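Local coordinates for erythromycin dehydratase (Saccharopolyspora erythraea, PDB 3EL6), which probably dehydrates beta-hydroxyacyl intermediates during erythromycin biosynthesis, as the double-hotdog dehydratase domain of a modular polyketide synthase, at residues D181-L186 and V233-S238. Sequence-based numbering, arbitrary orientation.
Sequences DHYDGL and VAQTLS
The nearest CA atoms across the contact are those of H182 and S238, 9.4 Å apart, and the start of helix 182-188 faces the last turn of helix 227-235 and the residues that follow it, 236-238, through side chains and one bridging water. Y183 reaches across with its phenol: CG lies anti to the carbonyl carbon (chi1 -72°), and OH donates a 2.6 Å hydrogen bond to Q235 OE1. The bond lies in the carbonyl plane, with a C=O...donor angle of 147°, while ring and amide stand almost perpendicular. Tyrosine suits this place because a long rigid ring can span the gap and still end in a polar atom; the same hydroxyl accepts a hydrogen bond from L200 N. Glutamine offers a carbonyl oxygen and an NH2 at the end of one extended chain, and its NE2 is held by F197 O and D231 OD2, which fixes which way round the amide sits. H182 CG is anti to the backbone N (chi1 176°), which carries the ring across to 233-238, where its CE1 lies 3.1 Å from S238 OG; CD2 meanwhile rests over the centre of the Y183 ring. Small and polar, S238 fits beside this edge, and its OG donates a 2.9 Å hydrogen bond to Q235 O, which also accepts from S238 N. A water in the imidazole plane is hydrogen-bonded to H182 NE2 (2.7 Å) and donates to Q235 OE1 (2.8 Å). With Y183 and the water both on OE1, the buried amide oxygen of Q235 is doubly satisfied, and this polar network links the two segments within the C-terminal half of the double hotdog.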
loop_
_atom_site.group_PDB
_atom_site.type_symbol
_atom_site.label_atom_id
_atom_site.label_comp_id
_atom_site.label_asym_id
_atom_site.label_seq_id
_atom_site.Cartn_x
_atom_site.Cartn_y
_atom_site.Cartn_z
ATOM N N ASP A 181 35.532 25.032 -19.296
ATOM C CA ASP A 181 35.843 23.604 -19.335
ATOM C C ASP A 181 35.303 22.888 -18.096
ATOM O O ASP A 181 35.853 21.879 -17.656
ATOM C CB ASP A 181 37.343 23.380 -19.455
ATOM C CG ASP A 181 38.114 24.202 -18.454
ATOM O OD1 ASP A 181 37.758 24.114 -17.236
ATOM O OD2 ASP A 181 39.046 24.949 -18.895
ATOM N N HIS A 182 34.244 23.439 -17.519
ATOM C CA HIS A 182 33.679 22.830 -16.301
ATOM C C HIS A 182 33.302 21.368 -16.554
ATOM O O HIS A 182 33.732 20.495 -15.819
ATOM C CB HIS A 182 32.454 23.630 -15.812
ATOM C CG HIS A 182 31.779 23.004 -14.625
ATOM N ND1 HIS A 182 32.300 23.073 -13.355
ATOM C CD2 HIS A 182 30.670 22.227 -14.536
ATOM C CE1 HIS A 182 31.515 22.406 -12.515
ATOM N NE2 HIS A 182 30.517 21.882 -13.211
ATOM N N TYR A 183 32.505 21.108 -17.594
ATOM C CA TYR A 183 31.975 19.752 -17.844
ATOM C C TYR A 183 33.047 18.836 -18.435
ATOM O O TYR A 183 33.067 17.621 -18.178
ATOM C CB TYR A 183 30.692 19.794 -18.699
ATOM C CG TYR A 183 29.511 20.331 -17.896
ATOM C CD1 TYR A 183 28.945 19.560 -16.864
ATOM C CD2 TYR A 183 29.023 21.629 -18.110
ATOM C CE1 TYR A 183 27.893 20.067 -16.075
ATOM C CE2 TYR A 183 27.963 22.151 -17.322
ATOM C CZ TYR A 183 27.411 21.343 -16.317
ATOM O OH TYR A 183 26.399 21.845 -15.571
ATOM N N ASP A 184 33.966 19.443 -19.198
ATOM C CA ASP A 184 35.144 18.718 -19.710
ATOM C C ASP A 184 35.983 18.217 -18.555
ATOM O O ASP A 184 36.323 17.039 -18.487
ATOM C CB ASP A 184 35.996 19.608 -20.618
ATOM C CG ASP A 184 35.297 19.968 -21.921
ATOM O OD1 ASP A 184 34.511 19.136 -22.423
ATOM O OD2 ASP A 184 35.540 21.097 -22.457
ATOM N N GLY A 185 36.321 19.116 -17.641
ATOM C CA GLY A 185 37.029 18.751 -16.424
ATOM C C GLY A 185 36.347 17.596 -15.697
ATOM O O GLY A 185 36.995 16.603 -15.313
ATOM N N LEU A 186 35.040 17.722 -15.470
ATOM C CA LEU A 186 34.334 16.664 -14.764
ATOM C C LEU A 186 34.406 15.330 -15.508
ATOM O O LEU A 186 34.639 14.271 -14.887
ATOM C CB LEU A 186 32.886 17.071 -14.483
ATOM C CG LEU A 186 32.746 18.010 -13.290
ATOM C CD1 LEU A 186 31.308 18.440 -13.176
ATOM C CD2 LEU A 186 33.158 17.292 -12.041
ATOM N N VAL A 233 20.970 22.079 -9.774
ATOM C CA VAL A 233 21.074 22.858 -8.516
ATOM C C VAL A 233 22.116 22.296 -7.567
ATOM O O VAL A 233 22.942 23.044 -7.044
ATOM C CB VAL A 233 19.715 22.916 -7.794
ATOM C CG1 VAL A 233 19.867 23.463 -6.403
ATOM C CG2 VAL A 233 18.746 23.741 -8.614
ATOM N N ALA A 234 22.098 20.984 -7.347
ATOM C CA ALA A 234 23.125 20.330 -6.555
ATOM C C ALA A 234 24.503 20.438 -7.178
ATOM O O ALA A 234 25.546 20.422 -6.473
ATOM C CB ALA A 234 22.740 18.825 -6.334
ATOM N N GLN A 235 24.547 20.532 -8.505
ATOM C CA GLN A 235 25.862 20.728 -9.158
ATOM C C GLN A 235 26.585 21.989 -8.697
ATOM O O GLN A 235 27.791 22.054 -8.826
ATOM C CB GLN A 235 25.761 20.716 -10.678
ATOM C CG GLN A 235 25.512 19.350 -11.321
ATOM C CD GLN A 235 25.326 19.541 -12.824
ATOM O OE1 GLN A 235 26.042 20.346 -13.417
ATOM N NE2 GLN A 235 24.307 18.881 -13.421
ATOM N N THR A 236 25.860 22.957 -8.146
ATOM C CA THR A 236 26.531 24.171 -7.724
ATOM C C THR A 236 27.581 23.857 -6.646
ATOM O O THR A 236 28.523 24.649 -6.432
ATOM C CB THR A 236 25.576 25.250 -7.258
ATOM O OG1 THR A 236 24.892 24.792 -6.084
ATOM C CG2 THR A 236 24.504 25.585 -8.362
ATOM N N LEU A 237 27.426 22.726 -5.929
ATOM C CA LEU A 237 28.392 22.393 -4.887
ATOM C C LEU A 237 29.776 22.144 -5.470
ATOM O O LEU A 237 30.785 22.258 -4.751
ATOM C CB LEU A 237 27.958 21.164 -4.064
ATOM C CG LEU A 237 27.061 21.519 -2.840
ATOM C CD1 LEU A 237 25.804 22.215 -3.217
ATOM C CD2 LEU A 237 26.726 20.250 -1.952
ATOM N N SER A 238 29.846 21.792 -6.753
ATOM C CA SER A 238 31.133 21.571 -7.389
ATOM C C SER A 238 31.913 22.874 -7.643
ATOM O O SER A 238 33.121 22.829 -7.903
ATOM C CB SER A 238 30.974 20.785 -8.697
ATOM O OG SER A 238 30.485 21.628 -9.750
HETATM O O HOH W 1 28.681 20.086 -12.443
#